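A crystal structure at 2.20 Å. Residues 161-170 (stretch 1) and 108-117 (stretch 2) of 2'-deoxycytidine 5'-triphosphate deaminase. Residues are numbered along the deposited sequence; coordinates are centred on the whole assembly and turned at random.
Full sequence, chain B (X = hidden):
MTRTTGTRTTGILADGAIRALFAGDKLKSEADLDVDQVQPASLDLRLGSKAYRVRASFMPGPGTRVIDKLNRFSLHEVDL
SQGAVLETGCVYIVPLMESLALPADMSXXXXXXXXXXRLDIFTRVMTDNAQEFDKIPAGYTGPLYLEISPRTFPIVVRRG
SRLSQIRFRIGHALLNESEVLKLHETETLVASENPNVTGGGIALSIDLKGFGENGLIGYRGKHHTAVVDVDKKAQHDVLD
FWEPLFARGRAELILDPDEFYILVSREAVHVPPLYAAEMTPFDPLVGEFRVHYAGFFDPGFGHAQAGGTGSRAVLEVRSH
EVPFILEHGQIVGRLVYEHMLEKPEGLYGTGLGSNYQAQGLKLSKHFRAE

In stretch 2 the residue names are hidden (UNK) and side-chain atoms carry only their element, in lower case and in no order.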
ATOM      1  N   SER B 161       5.949 -12.316  27.649  1.00 56.95           N
ATOM      2  CA  SER B 161       5.409 -11.058  27.156  1.00 56.78           C
ATOM      3  C   SER B 161       3.915 -10.998  27.424  1.00 56.70           C
ATOM      4  O   SER B 161       3.224 -12.003  27.358  1.00 55.76           O
ATOM      5  CB  SER B 161       5.745 -10.829  25.673  1.00 56.62           C
ATOM      6  OG  SER B 161       7.133 -10.654  25.464  1.00 55.40           O
ATOM      7  N   ARG B 162       3.439  -9.817  27.783  1.00 57.08           N
ATOM      8  CA  ARG B 162       2.051  -9.625  28.168  1.00 57.74           C
ATOM      9  C   ARG B 162       1.427  -8.650  27.205  1.00 57.85           C
ATOM     10  O   ARG B 162       1.765  -7.504  27.221  1.00 57.04           O
ATOM     11  CB  ARG B 162       1.986  -9.123  29.598  1.00 56.99           C
ATOM     12  CG  ARG B 162       2.294 -10.212  30.592  1.00 58.09           C
ATOM     13  CD  ARG B 162       3.013  -9.747  31.816  1.00 56.65           C
ATOM     14  NE  ARG B 162       2.236  -8.726  32.491  1.00 58.77           N
ATOM     15  CZ  ARG B 162       2.456  -8.249  33.713  1.00 58.86           C
ATOM     16  NH1 ARG B 162       3.437  -8.701  34.463  1.00 58.89           N
ATOM     17  NH2 ARG B 162       1.659  -7.308  34.198  1.00 61.27           N
ATOM     18  N   LEU B 163       0.554  -9.128  26.326  1.00 59.50           N
ATOM     19  CA  LEU B 163      -0.067  -8.258  25.316  1.00 59.69           C
ATOM     20  C   LEU B 163      -1.561  -8.087  25.561  1.00 59.42           C
ATOM     21  O   LEU B 163      -2.166  -7.094  25.175  1.00 58.59           O
ATOM     22  CB  LEU B 163       0.232  -8.760  23.918  1.00 60.02           C
ATOM     23  CG  LEU B 163       1.657  -8.763  23.322  1.00 60.94           C
ATOM     24  CD1 LEU B 163       2.528  -9.858  23.920  1.00 62.14           C
ATOM     25  CD2 LEU B 163       1.585  -9.007  21.827  1.00 60.42           C
ATOM     26  N   SER B 164      -2.110  -9.003  26.334  1.00 60.03           N
ATOM     27  CA  SER B 164      -3.528  -9.164  26.468  1.00 60.12           C
ATOM     28  C   SER B 164      -3.919  -9.375  27.906  1.00 59.46           C
ATOM     29  O   SER B 164      -3.095  -9.713  28.727  1.00 59.19           O
ATOM     30  CB  SER B 164      -3.923 -10.373  25.639  1.00 59.92           C
ATOM     31  OG  SER B 164      -5.306 -10.451  25.513  1.00 61.93           O
ATOM     32  N   GLN B 165      -5.193  -9.166  28.202  1.00 59.99           N
ATOM     33  CA  GLN B 165      -5.756  -9.477  29.517  1.00 60.14           C
ATOM     34  C   GLN B 165      -7.168 -10.084  29.482  1.00 59.78           C
ATOM     35  O   GLN B 165      -7.948  -9.848  28.570  1.00 58.32           O
ATOM     36  CB  GLN B 165      -5.691  -8.286  30.455  1.00 60.06           C
ATOM     37  CG  GLN B 165      -6.154  -7.021  29.912  1.00 60.85           C
ATOM     38  CD  GLN B 165      -5.802  -5.851  30.784  1.00 63.50           C
ATOM     39  OE1 GLN B 165      -6.510  -4.848  30.783  1.00 66.32           O
ATOM     40  NE2 GLN B 165      -4.726  -5.968  31.557  1.00 64.89           N
ATOM     41  N   ILE B 166      -7.441 -10.900  30.498  1.00 60.33           N
ATOM     42  CA  ILE B 166      -8.684 -11.633  30.648  1.00 60.64           C
ATOM     43  C   ILE B 166      -9.431 -11.158  31.924  1.00 61.05           C
ATOM     44  O   ILE B 166      -8.856 -11.087  33.010  1.00 60.46           O
ATOM     45  CB  ILE B 166      -8.404 -13.165  30.620  1.00 60.29           C
ATOM     46  CG1 ILE B 166      -9.691 -13.990  30.583  1.00 61.25           C
ATOM     47  CG2 ILE B 166      -7.554 -13.624  31.784  1.00 60.14           C
ATOM     48  CD1 ILE B 166      -9.414 -15.459  30.502  1.00 60.42           C
ATOM     49  N   ARG B 167     -10.702 -10.797  31.759  1.00 60.69           N
ATOM     50  CA  ARG B 167     -11.589 -10.419  32.864  1.00 61.11           C
ATOM     51  C   ARG B 167     -12.597 -11.540  33.107  1.00 61.02           C
ATOM     52  O   ARG B 167     -13.232 -12.019  32.181  1.00 59.36           O
ATOM     53  CB  ARG B 167     -12.307  -9.118  32.511  1.00 60.94           C
ATOM     54  CG  ARG B 167     -13.389  -8.650  33.474  1.00 60.14           C
ATOM     55  CD  ARG B 167     -13.765  -7.206  33.190  1.00 59.25           C
ATOM     56  NE  ARG B 167     -12.710  -6.244  33.565  1.00 58.63           N
ATOM     57  CZ  ARG B 167     -12.810  -4.927  33.438  1.00 55.67           C
ATOM     58  NH1 ARG B 167     -13.891  -4.392  32.918  1.00 58.60           N
ATOM     59  NH2 ARG B 167     -11.817  -4.138  33.819  1.00 55.09           N
ATOM     60  N   PHE B 168     -12.718 -11.962  34.358  1.00 62.42           N
ATOM     61  CA  PHE B 168     -13.649 -13.036  34.763  1.00 63.39           C
ATOM     62  C   PHE B 168     -14.900 -12.472  35.391  1.00 64.59           C
ATOM     63  O   PHE B 168     -14.844 -11.462  36.081  1.00 64.02           O
ATOM     64  CB  PHE B 168     -12.987 -13.994  35.753  1.00 62.78           C
ATOM     65  CG  PHE B 168     -11.688 -14.548  35.274  1.00 61.14           C
ATOM     66  CD1 PHE B 168     -11.644 -15.734  34.590  1.00 59.49           C
ATOM     67  CD2 PHE B 168     -10.503 -13.871  35.511  1.00 62.34           C
ATOM     68  CE1 PHE B 168     -10.466 -16.228  34.131  1.00 60.38           C
ATOM     69  CE2 PHE B 168      -9.317 -14.370  35.069  1.00 60.52           C
ATOM     70  CZ  PHE B 168      -9.296 -15.550  34.378  1.00 61.05           C
ATOM     71  N   ARG B 169     -16.030 -13.133  35.147  1.00 66.85           N
ATOM     72  CA  ARG B 169     -17.317 -12.687  35.682  1.00 68.39           C
ATOM     73  C   ARG B 169     -18.351 -13.801  35.971  1.00 69.45           C
ATOM     74  O   ARG B 169     -18.311 -14.881  35.374  1.00 69.02           O
ATOM     75  CB  ARG B 169     -17.914 -11.661  34.725  1.00 68.82           C
ATOM     76  CG  ARG B 169     -18.165 -12.194  33.340  1.00 68.79           C
ATOM     77  CD  ARG B 169     -18.889 -11.193  32.482  1.00 70.78           C
ATOM     78  NE  ARG B 169     -18.209  -9.908  32.343  1.00 70.85           N
ATOM     79  CZ  ARG B 169     -17.126  -9.688  31.596  1.00 70.80           C
ATOM     80  NH1 ARG B 169     -16.513 -10.670  30.946  1.00 71.68           N
ATOM     81  NH2 ARG B 169     -16.632  -8.468  31.529  1.00 70.92           N
ATOM     82  N   ILE B 170     -19.265 -13.535  36.903  1.00 70.66           N
ATOM     83  CA  ILE B 170     -20.461 -14.376  37.089  1.00 71.44           C
ATOM     84  C   ILE B 170     -21.673 -13.551  36.691  1.00 72.37           C
ATOM     85  O   ILE B 170     -21.926 -12.508  37.252  1.00 71.19           O
ATOM     86  CB  ILE B 170     -20.584 -14.949  38.519  1.00 71.35           C
ATOM     87  CG1 ILE B 170     -19.327 -15.788  38.850  1.00 70.92           C
ATOM     88  CG2 ILE B 170     -21.858 -15.832  38.650  1.00 68.59           C
ATOM     89  CD1 ILE B 170     -18.837 -15.681  40.273  1.00 69.11           C
ATOM     90  N   UNK B 108     -15.512 -15.679  30.911  1.00 62.53           N
ATOM     91  CA  UNK B 108     -14.561 -14.590  30.766  1.00 62.17           C
ATOM     92  C   UNK B 108     -14.504 -13.969  29.366  1.00 61.39           C
ATOM     93  O   UNK B 108     -14.918 -14.565  28.387  1.00 60.37           O
ATOM     94  c   UNK B 108     -13.182 -15.010  31.265  1.00 60.80           C
ATOM     95  N   UNK B 109     -14.025 -12.728  29.309  1.00 61.22           N
ATOM     96  CA  UNK B 109     -13.686 -12.077  28.042  1.00 60.79           C
ATOM     97  C   UNK B 109     -12.215 -11.512  28.021  1.00 59.64           C
ATOM     98  O   UNK B 109     -11.600 -11.332  29.044  1.00 58.10           O
ATOM     99  o   UNK B 109     -14.683  -9.905  28.563  1.00 61.29           O
ATOM    100  c   UNK B 109     -14.743 -11.018  27.706  1.00 60.60           C
ATOM    101  N   UNK B 110     -11.686 -11.262  26.826  1.00 58.93           N
ATOM    102  CA  UNK B 110     -10.321 -10.757  26.634  1.00 58.23           C
ATOM    103  C   UNK B 110     -10.296  -9.464  25.801  1.00 57.64           C
ATOM    104  O   UNK B 110     -11.157  -9.230  24.945  1.00 58.68           O
ATOM    105  c   UNK B 110      -9.433 -11.830  26.016  1.00 57.23           C
ATOM    106  N   UNK B 111      -9.345  -8.599  26.134  1.00 57.20           N
ATOM    107  CA  UNK B 111      -9.073  -7.356  25.444  1.00 57.05           C
ATOM    108  C   UNK B 111      -7.564  -7.109  25.459  1.00 57.03           C
ATOM    109  O   UNK B 111      -6.865  -7.610  26.347  1.00 56.81           O
ATOM    110  c   UNK B 111      -9.785  -6.193  26.123  1.00 56.89           C
ATOM    111  n   UNK B 111     -12.047  -5.500  26.456  1.00 52.93           N
ATOM    112  o   UNK B 111     -11.425  -6.175  24.401  1.00 58.74           O
ATOM    113  c   UNK B 111     -11.158  -5.964  25.591  1.00 56.70           C
ATOM    114  N   UNK B 112      -7.042  -6.384  24.456  1.00 56.96           N
ATOM    115  CA  UNK B 112      -5.651  -5.962  24.531  1.00 56.66           C
ATOM    116  C   UNK B 112      -5.358  -5.048  25.694  1.00 55.99           C
ATOM    117  O   UNK B 112      -6.202  -4.287  26.090  1.00 55.56           O
ATOM    118  c   UNK B 112      -7.671  -5.964  23.192  1.00 56.92           C
ATOM    119  c   UNK B 112      -6.794  -4.895  22.735  1.00 57.11           C
ATOM    120  c   UNK B 112      -5.431  -5.242  23.212  1.00 57.00           C
ATOM    121  N   UNK B 113      -4.163  -5.155  26.258  1.00 56.32           N
ATOM    122  CA  UNK B 113      -3.666  -4.143  27.168  1.00 56.22           C
ATOM    123  C   UNK B 113      -3.536  -2.855  26.416  1.00 56.58           C
ATOM    124  O   UNK B 113      -3.359  -2.853  25.193  1.00 55.63           O
ATOM    125  n   UNK B 113      -0.423  -4.965  30.766  1.00 61.75           N
ATOM    126  c   UNK B 113      -2.307  -4.530  27.725  1.00 57.22           C
ATOM    127  c   UNK B 113       0.031  -5.378  29.418  1.00 61.43           C
ATOM    128  c   UNK B 113      -0.967  -6.334  28.811  1.00 60.44           C
ATOM    129  c   UNK B 113      -2.339  -5.734  28.635  1.00 57.31           C
ATOM    130  N   UNK B 114      -3.631  -1.740  27.129  1.00 56.89           N
ATOM    131  CA  UNK B 114      -3.704  -0.461  26.443  1.00 57.01           C
ATOM    132  C   UNK B 114      -2.414  -0.112  25.738  1.00 56.10           C
ATOM    133  O   UNK B 114      -2.441   0.498  24.689  1.00 55.64           O
ATOM    134  c   UNK B 114      -4.172   0.658  27.363  1.00 56.71           C
ATOM    135  o   UNK B 114      -3.402   0.705  28.509  1.00 59.69           O
ATOM    136  N   UNK B 115      -1.293  -0.527  26.305  1.00 55.89           N
ATOM    137  CA  UNK B 115       0.001  -0.368  25.661  1.00 54.64           C
ATOM    138  C   UNK B 115       0.100  -1.194  24.375  1.00 53.06           C
ATOM    139  O   UNK B 115       0.851  -0.845  23.478  1.00 52.27           O
ATOM    140  o   UNK B 115       1.080  -2.094  26.953  1.00 54.90           O
ATOM    141  c   UNK B 115       1.118  -0.727  26.618  1.00 54.53           C
ATOM    142  N   UNK B 116      -0.676  -2.275  24.284  1.00 52.33           N
ATOM    143  CA  UNK B 116      -0.731  -3.077  23.069  1.00 51.03           C
ATOM    144  C   UNK B 116      -1.356  -2.269  21.958  1.00 51.21           C
ATOM    145  O   UNK B 116      -0.875  -2.300  20.843  1.00 50.13           O
ATOM    146  c   UNK B 116      -1.446  -4.434  23.305  1.00 51.02           C
ATOM    147  o   UNK B 116      -0.714  -5.162  24.282  1.00 48.94           O
ATOM    148  c   UNK B 116      -1.536  -5.310  22.024  1.00 48.43           C
ATOM    149  N   UNK B 117      -2.409  -1.527  22.274  1.00 51.55           N
ATOM    150  CA  UNK B 117      -3.055  -0.693  21.304  1.00 53.06           C
ATOM    151  C   UNK B 117      -2.193   0.460  20.836  1.00 53.67           C
ATOM    152  O   UNK B 117      -2.247   0.831  19.675  1.00 53.60           O
TER
HETATM  153  O   HOH W   1      -7.783  -4.181  28.384  1.00 38.27           O
HETATM  154  O   HOH W   2      -4.981  -1.880  29.778  1.00 35.12           O
HETATM  155  O   HOH W   3       1.780  -4.617  25.906  1.00 44.42           O

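Position 108 carries one side-chain carbon. This CB lies 3.7 Å from Ile166 CG1 and 3.7 Å from Phe168 CD1. A lone CB means alanine, Ala108, and its methyl group shares one face of the sheet with both apolar side chains.

Position 109 has one carbon, then one oxygen. That oxygen accepts a hydrogen bond from Arg169 NH1 at 3.1 Å and sits at the edge of the guanidinium. One carbon bearing a hydroxyl is serine, Ser109. Its backbone pairs twice with Arg167: Ser109 N to Arg167 O is 3.1 Å, and Arg167 N to Ser109 O is 2.9 Å.

Position 110 again has a single carbon. Its CA faces Ile166 in a non-hydrogen-bonded pair, with CA to CA of Ile166 at 4.4 Å, and its CA also makes a CA-H...O contact of 3.2 Å to Gln165 O. This is Ala110.

Position 111 has two carbons in line, the second carrying an oxygen and a nitrogen. That is a short amide, Asn111. The amide nitrogen is bonded elsewhere in the structure. The backbone does the work here: Asn111 N donates to Gln165 O at 3.1 Å, and Gln165 N donates to Asn111 O at 2.9 Å.

Position 112 has three carbons closing a ring onto the backbone N, so it is proline, Pro112. Its CB points away from stretch 1. Its N has no hydrogen to donate, and none is needed in this non-hydrogen-bonded pair with Ser164.

Position 113 has four carbons in a row ending in nitrogen. The third carbon comes 3.4 Å from Arg162 O, and the second 3.8 Å from Gln165 NE2. This is Lys113. It stands just before the helix, and Lys113 N donates to Leu163 O at 3.0 Å.

Position 114 has one carbon and one oxygen, and points away: Ser114. Water 2 links Ser114 N weakly to Gln165 OE1.

Position 115 has the same atoms, so it is Ser115. Water 3 lies 2.8 Å from Ser115 OG.

Position 116 has a branched carbon bearing an oxygen and a carbon: threonine, Thr116. Thr116 OG1 donates to Leu163 O at 2.6 Å.

Position 117 has no side-chain atoms and touches nothing on stretch 1. It is Gly117.

The contact is an antiparallel strand pair, held by paired backbone hydrogen bonds at Ser109 and Asn111. Beyond the strand, Leu163 O accepts from both Lys113 N and Thr116 OG1, tying the start of the helix to stretch 1.

Stretch 2 108-117: ASANPKSSTG
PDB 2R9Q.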